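Local coordinates for phosphonopyruvate hydrolase (Variovorax sp., PDB 2HJP), which hydrolyses phosphonopyruvate to pyruvate and phosphate with the help of a divalent metal ion such as magnesium, cobalt or manganese, at residues Met109-Phe114 with Ala154-Leu159; Glu133-Ile138 with Gln173-Ala178. All blocks are in the same frame, centred on the assembly; numbering follows the deposited sequence.

Interaction 1 of 2, residues Met109-Phe114 with Ala154-Leu159; sequences MEDKTF and ARVEAL. With PPR (phosphonopyruvate), chain G.
R155 is held between E157 and E110 in a buried salt-bridge network. The guanidinium grips E157 side-on, R155 NE (2.6 Å) and NH2 both donating to E157 OE2, close to the guanidinium plane. E110 OE2 instead sits above the guanidinium, 3.5 Å from R155 NE, an attraction of charge without a directed hydrogen bond. With CG anti to the backbone N (chi1 164°) and the chain extended from CG to NE, R155 reaches the ligand, where NH1 and NH2 bond phosphonopyruvate O1P at 3.1 and 3.0 Å, and NH1 adds a weak bond to O2. An alanine here would probably deprive the substrate of these donors and leave two nearby carboxylates without the positive charge they share. All this crowns neighbouring parallel strands of a TIM barrel, 106-110 and 151-156, joined where R155 N meets M109 O at 2.8 Å and D111 N meets R155 O. Just past the strands, D111 OD1 accepts E157 N (3.0 Å) on its syn side, and D111 OD2 is hydrogen-bonded to Y175. Outward, the K112 chain lies across that of E157, while M109 and A154 turn to the other face of the sheet, against F134 and I138.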
loop_
_atom_site.group_PDB
_atom_site.type_symbol
_atom_site.label_atom_id
_atom_site.label_comp_id
_atom_site.label_asym_id
_atom_site.label_seq_id
_atom_site.Cartn_x
_atom_site.Cartn_y
_atom_site.Cartn_z
ATOM N N MET A 109 13.025 18.404 6.739
ATOM C CA MET A 109 13.041 18.633 5.295
ATOM C C MET A 109 14.348 19.419 4.992
ATOM O O MET A 109 14.652 20.398 5.663
ATOM C CB MET A 109 11.808 19.459 4.878
ATOM C CG MET A 109 11.716 19.645 3.414
ATOM S SD MET A 109 10.196 20.412 2.862
ATOM C CE MET A 109 10.070 21.845 3.946
ATOM N N GLU A 110 15.126 18.950 4.029
ATOM C CA GLU A 110 16.429 19.582 3.674
ATOM C C GLU A 110 16.359 20.453 2.438
ATOM O O GLU A 110 15.457 20.302 1.581
ATOM C CB GLU A 110 17.482 18.474 3.453
ATOM C CG GLU A 110 17.077 17.557 2.273
ATOM C CD GLU A 110 17.486 16.088 2.508
ATOM O OE1 GLU A 110 17.831 15.421 1.529
ATOM O OE2 GLU A 110 17.472 15.622 3.674
ATOM N N ASP A 111 17.324 21.359 2.309
ATOM C CA ASP A 111 17.281 22.290 1.176
ATOM C C ASP A 111 18.065 21.857 -0.084
ATOM O O ASP A 111 18.471 22.703 -0.903
ATOM C CB ASP A 111 17.716 23.700 1.626
ATOM C CG ASP A 111 19.082 23.713 2.309
ATOM O OD1 ASP A 111 19.753 22.661 2.368
ATOM O OD2 ASP A 111 19.488 24.787 2.803
ATOM N N LYS A 112 18.273 20.558 -0.243
ATOM C CA LYS A 112 18.953 20.066 -1.439
ATOM C C LYS A 112 17.940 20.252 -2.603
ATOM O O LYS A 112 16.716 20.264 -2.387
ATOM C CB LYS A 112 19.284 18.581 -1.294
ATOM C CG LYS A 112 20.199 18.286 -0.138
ATOM C CD LYS A 112 21.102 17.025 -0.295
ATOM C CE LYS A 112 20.363 15.744 -0.502
ATOM N NZ LYS A 112 21.343 14.623 -0.759
ATOM N N THR A 113 18.437 20.395 -3.814
ATOM C CA THR A 113 17.549 20.531 -4.958
ATOM C C THR A 113 17.101 19.112 -5.183
ATOM O O THR A 113 17.749 18.160 -4.708
ATOM C CB THR A 113 18.281 20.974 -6.227
ATOM O OG1 THR A 113 19.215 19.952 -6.586
ATOM C CG2 THR A 113 19.043 22.256 -5.976
ATOM N N PHE A 114 16.011 18.943 -5.917
ATOM C CA PHE A 114 15.529 17.608 -6.180
ATOM C C PHE A 114 14.747 17.669 -7.456
ATOM O O PHE A 114 13.927 18.530 -7.615
ATOM C CB PHE A 114 14.589 17.138 -5.085
ATOM C CG PHE A 114 13.736 15.996 -5.511
ATOM C CD1 PHE A 114 14.293 14.722 -5.626
ATOM C CD2 PHE A 114 12.428 16.230 -5.983
ATOM C CE1 PHE A 114 13.588 13.685 -6.218
ATOM C CE2 PHE A 114 11.694 15.218 -6.578
ATOM C CZ PHE A 114 12.262 13.932 -6.710
ATOM N N ALA A 154 14.071 22.388 9.689
ATOM C CA ALA A 154 14.705 22.632 8.411
ATOM C C ALA A 154 16.159 22.166 8.500
ATOM O O ALA A 154 16.937 22.576 9.383
ATOM C CB ALA A 154 14.670 24.126 8.088
ATOM N N ARG A 155 16.529 21.368 7.530
ATOM C CA ARG A 155 17.879 20.878 7.465
ATOM C C ARG A 155 18.686 21.637 6.441
ATOM O O ARG A 155 18.307 21.746 5.262
ATOM C CB ARG A 155 17.839 19.376 7.192
ATOM C CG ARG A 155 19.152 18.781 6.716
ATOM C CD ARG A 155 19.054 17.224 6.629
ATOM N NE ARG A 155 20.097 16.680 5.759
ATOM C CZ ARG A 155 20.439 15.393 5.646
ATOM N NH1 ARG A 155 19.829 14.481 6.379
ATOM N NH2 ARG A 155 21.361 15.012 4.751
ATOM N N VAL A 156 19.791 22.202 6.911
ATOM C CA VAL A 156 20.685 23.028 6.092
ATOM C C VAL A 156 21.868 22.181 5.599
ATOM O O VAL A 156 22.664 21.715 6.411
ATOM C CB VAL A 156 21.206 24.255 6.970
ATOM C CG1 VAL A 156 22.328 25.016 6.239
ATOM C CG2 VAL A 156 20.046 25.182 7.340
ATOM N N GLU A 157 21.969 22.013 4.284
ATOM C CA GLU A 157 23.006 21.227 3.619
ATOM C C GLU A 157 24.212 22.047 3.130
ATOM O O GLU A 157 25.173 21.488 2.563
ATOM C CB GLU A 157 22.413 20.557 2.381
ATOM C CG GLU A 157 21.473 19.425 2.622
ATOM C CD GLU A 157 22.210 18.215 3.100
ATOM O OE1 GLU A 157 23.066 17.687 2.364
ATOM O OE2 GLU A 157 21.925 17.813 4.214
ATOM N N ALA A 158 24.157 23.357 3.316
ATOM C CA ALA A 158 25.228 24.237 2.834
ATOM C C ALA A 158 26.682 23.841 3.266
ATOM O O ALA A 158 27.622 24.026 2.483
ATOM C CB ALA A 158 24.918 25.674 3.231
ATOM N N LEU A 159 26.887 23.330 4.484
ATOM C CA LEU A 159 28.256 22.918 4.873
ATOM C C LEU A 159 28.682 21.739 3.968
ATOM O O LEU A 159 29.736 21.748 3.329
ATOM C CB LEU A 159 28.329 22.512 6.362
ATOM C CG LEU A 159 28.128 23.684 7.347
ATOM C CD1 LEU A 159 28.371 23.328 8.804
ATOM C CD2 LEU A 159 29.094 24.734 6.951
HETATM C C1 PPR G . 18.707 9.823 7.385
HETATM O O1 PPR G . 18.952 9.139 8.463
HETATM O "O2'" PPR G . 18.030 9.439 6.469
HETATM C C2 PPR G . 19.335 11.184 7.366
HETATM C C3 PPR G . 20.518 11.577 7.922
HETATM O O2 PPR G . 18.608 12.079 6.696
HETATM P P PPR G . 21.878 11.182 6.721
HETATM O O1P PPR G . 21.562 12.072 5.487
HETATM O O2P PPR G . 21.779 9.658 6.443
HETATM O O3P PPR G . 23.096 11.632 7.381
#

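Interaction 2 of 2, residues Glu133-Ile138 with Gln173-Ala178; sequences EFQGKI and QAYEEA
A174 meets the flank of Q135: A174 CB packs against Q135 CD, and the A174 carbonyl oxygen lies 3.5 Å from Q135 CG. Next comes Y175, whose ring carries the apolar heart of the contact. F134 presents an edge to one face of it, CD2 standing over the centre of the tyrosine ring and 3.5 Å from Y175 CE2, in a T-shaped (edge-to-face) pair with centroids 4.7 Å apart and planes at 59°. The phenylalanine has its CG anti to the backbone N (chi1 -158°), on the way to the tyrosine ring. The rim of the Y175 ring receives Q135 CG more loosely, and I138 CG2 comes to 3.9 Å from Y175 O. The tyrosine hydroxyl, by contrast, finds its hydrogen-bonding partners in D111 and R171, so one residue is packed through its ring and fixed through its oxygen. E177 stretches out at the margin, where its extended chain approaches that of Q135 obliquely. A178 closes the segment at the closest backbone approach, its CA 5.2 Å from that of Q135. Its methyl group is wedged between Q135 and I138, with A178 CB 3.4 Å from Q135 O and 3.9 Å from I138 CG2. Helices 131-144 and 165-177 thus pass with the axes of their segments 8.9 Å apart, running broadly the same way at a signed crossing angle of -36°. On the barrel side, F134, I138 and Y175 all rest on A154 of strand 151-156. This is the packing of successive outer helices in a TIM barrel, each wrapping the strands in the repeated beta-alpha order.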
loop_
_atom_site.group_PDB
_atom_site.type_symbol
_atom_site.label_atom_id
_atom_site.label_comp_id
_atom_site.label_asym_id
_atom_site.label_seq_id
_atom_site.Cartn_x
_atom_site.Cartn_y
_atom_site.Cartn_z
ATOM N N GLU A 133 13.089 30.018 -2.238
ATOM C CA GLU A 133 12.253 28.857 -2.586
ATOM C C GLU A 133 12.124 27.975 -1.328
ATOM O O GLU A 133 11.017 27.519 -1.017
ATOM C CB GLU A 133 12.815 27.996 -3.738
ATOM C CG GLU A 133 11.935 26.713 -3.873
ATOM C CD GLU A 133 12.341 25.709 -5.016
ATOM O OE1 GLU A 133 13.389 25.911 -5.682
ATOM O OE2 GLU A 133 11.575 24.709 -5.225
ATOM N N PHE A 134 13.231 27.755 -0.590
ATOM C CA PHE A 134 13.074 26.890 0.591
ATOM C C PHE A 134 12.222 27.542 1.679
ATOM O O PHE A 134 11.464 26.865 2.404
ATOM C CB PHE A 134 14.398 26.445 1.181
ATOM C CG PHE A 134 14.261 25.188 2.019
ATOM C CD1 PHE A 134 13.942 23.931 1.398
ATOM C CD2 PHE A 134 14.460 25.236 3.398
ATOM C CE1 PHE A 134 13.840 22.752 2.162
ATOM C CE2 PHE A 134 14.364 24.059 4.187
ATOM C CZ PHE A 134 14.052 22.807 3.574
ATOM N N GLN A 135 12.353 28.855 1.798
ATOM C CA GLN A 135 11.528 29.593 2.738
ATOM C C GLN A 135 10.099 29.323 2.390
ATOM O O GLN A 135 9.306 29.126 3.307
ATOM C CB GLN A 135 11.810 31.090 2.675
ATOM C CG GLN A 135 13.123 31.514 3.391
ATOM C CD GLN A 135 13.244 33.039 3.436
ATOM O OE1 GLN A 135 13.328 33.677 4.514
ATOM N NE2 GLN A 135 13.239 33.629 2.259
ATOM N N GLY A 136 9.760 29.305 1.087
ATOM C CA GLY A 136 8.371 28.988 0.695
ATOM C C GLY A 136 7.935 27.572 1.151
ATOM O O GLY A 136 6.794 27.318 1.579
ATOM N N LYS A 137 8.840 26.618 0.988
ATOM C CA LYS A 137 8.555 25.232 1.404
ATOM C C LYS A 137 8.319 25.072 2.921
ATOM O O LYS A 137 7.416 24.371 3.378
ATOM C CB LYS A 137 9.701 24.357 0.898
ATOM C CG LYS A 137 9.635 24.218 -0.650
ATOM C CD LYS A 137 10.883 23.560 -1.200
ATOM C CE LYS A 137 10.867 22.068 -0.917
ATOM N NZ LYS A 137 11.829 21.277 -1.803
ATOM N N ILE A 138 9.130 25.736 3.703
ATOM C CA ILE A 138 8.977 25.678 5.153
ATOM C C ILE A 138 7.674 26.386 5.542
ATOM O O ILE A 138 6.923 25.885 6.381
ATOM C CB ILE A 138 10.177 26.431 5.801
ATOM C CG1 ILE A 138 11.421 25.545 5.658
ATOM C CG2 ILE A 138 9.895 26.782 7.289
ATOM C CD1 ILE A 138 11.414 24.179 6.398
ATOM N N GLN A 173 19.005 31.078 9.281
ATOM C CA GLN A 173 18.249 32.248 9.747
ATOM C C GLN A 173 17.044 32.524 8.851
ATOM O O GLN A 173 15.997 32.903 9.308
ATOM C CB GLN A 173 19.176 33.492 9.781
ATOM C CG GLN A 173 20.178 33.583 10.944
ATOM C CD GLN A 173 21.076 34.822 10.745
ATOM O OE1 GLN A 173 21.807 34.922 9.753
ATOM N NE2 GLN A 173 20.987 35.773 11.653
ATOM N N ALA A 174 17.210 32.318 7.560
ATOM C CA ALA A 174 16.109 32.545 6.641
ATOM C C ALA A 174 14.995 31.544 6.905
ATOM O O ALA A 174 13.800 31.882 6.819
ATOM C CB ALA A 174 16.589 32.388 5.173
ATOM N N TYR A 175 15.388 30.294 7.191
ATOM C CA TYR A 175 14.409 29.233 7.442
ATOM C C TYR A 175 13.688 29.451 8.753
ATOM O O TYR A 175 12.506 29.186 8.884
ATOM C CB TYR A 175 15.129 27.867 7.435
ATOM C CG TYR A 175 15.871 27.572 6.140
ATOM C CD1 TYR A 175 16.847 26.578 6.097
ATOM C CD2 TYR A 175 15.642 28.316 4.979
ATOM C CE1 TYR A 175 17.594 26.338 4.940
ATOM C CE2 TYR A 175 16.376 28.087 3.817
ATOM C CZ TYR A 175 17.360 27.087 3.801
ATOM O OH TYR A 175 18.094 26.800 2.665
ATOM N N GLU A 176 14.425 29.892 9.777
ATOM C CA GLU A 176 13.770 30.180 11.057
ATOM C C GLU A 176 12.793 31.345 10.839
ATOM O O GLU A 176 11.720 31.380 11.369
ATOM C CB GLU A 176 14.814 30.595 12.093
ATOM C CG GLU A 176 14.220 31.181 13.349
ATOM C CD GLU A 176 15.266 31.448 14.411
ATOM O OE1 GLU A 176 16.457 31.123 14.248
ATOM O OE2 GLU A 176 14.890 31.966 15.453
ATOM N N GLU A 177 13.182 32.301 10.009
ATOM C CA GLU A 177 12.303 33.461 9.714
ATOM C C GLU A 177 11.068 32.956 8.965
ATOM O O GLU A 177 10.024 33.476 9.153
ATOM C CB GLU A 177 13.086 34.448 8.872
ATOM C CG GLU A 177 12.356 35.632 8.258
ATOM C CD GLU A 177 13.319 36.398 7.313
ATOM O OE1 GLU A 177 13.008 36.600 6.093
ATOM O OE2 GLU A 177 14.430 36.762 7.810
ATOM N N ALA A 178 11.181 31.871 8.184
ATOM C CA ALA A 178 10.017 31.342 7.445
ATOM C C ALA A 178 9.147 30.467 8.358
ATOM O O ALA A 178 8.101 29.992 7.954
ATOM C CB ALA A 178 10.488 30.504 6.196
#

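How the interactions relate
Together the two contacts illustrate how a barrel divides its labour between layers. Interaction 1 is a buried contact of strand ends and the loops beyond them, built on charge and hydrogen bonds beside the substrate; interaction 2, partly buried and farther from the chain's centre, is chiefly apolar packing of helix on helix. They hold consecutive elements, since strand 106-110 leads to helix 131-144, then to strand 151-156 and helix 165-177. The layers touch through the D111–Y175 bond, and the F134 ring packs against the backbone of 109-111. Aromatic side chains of the helix layer thus meet D111, the loop residue that receives E157 N.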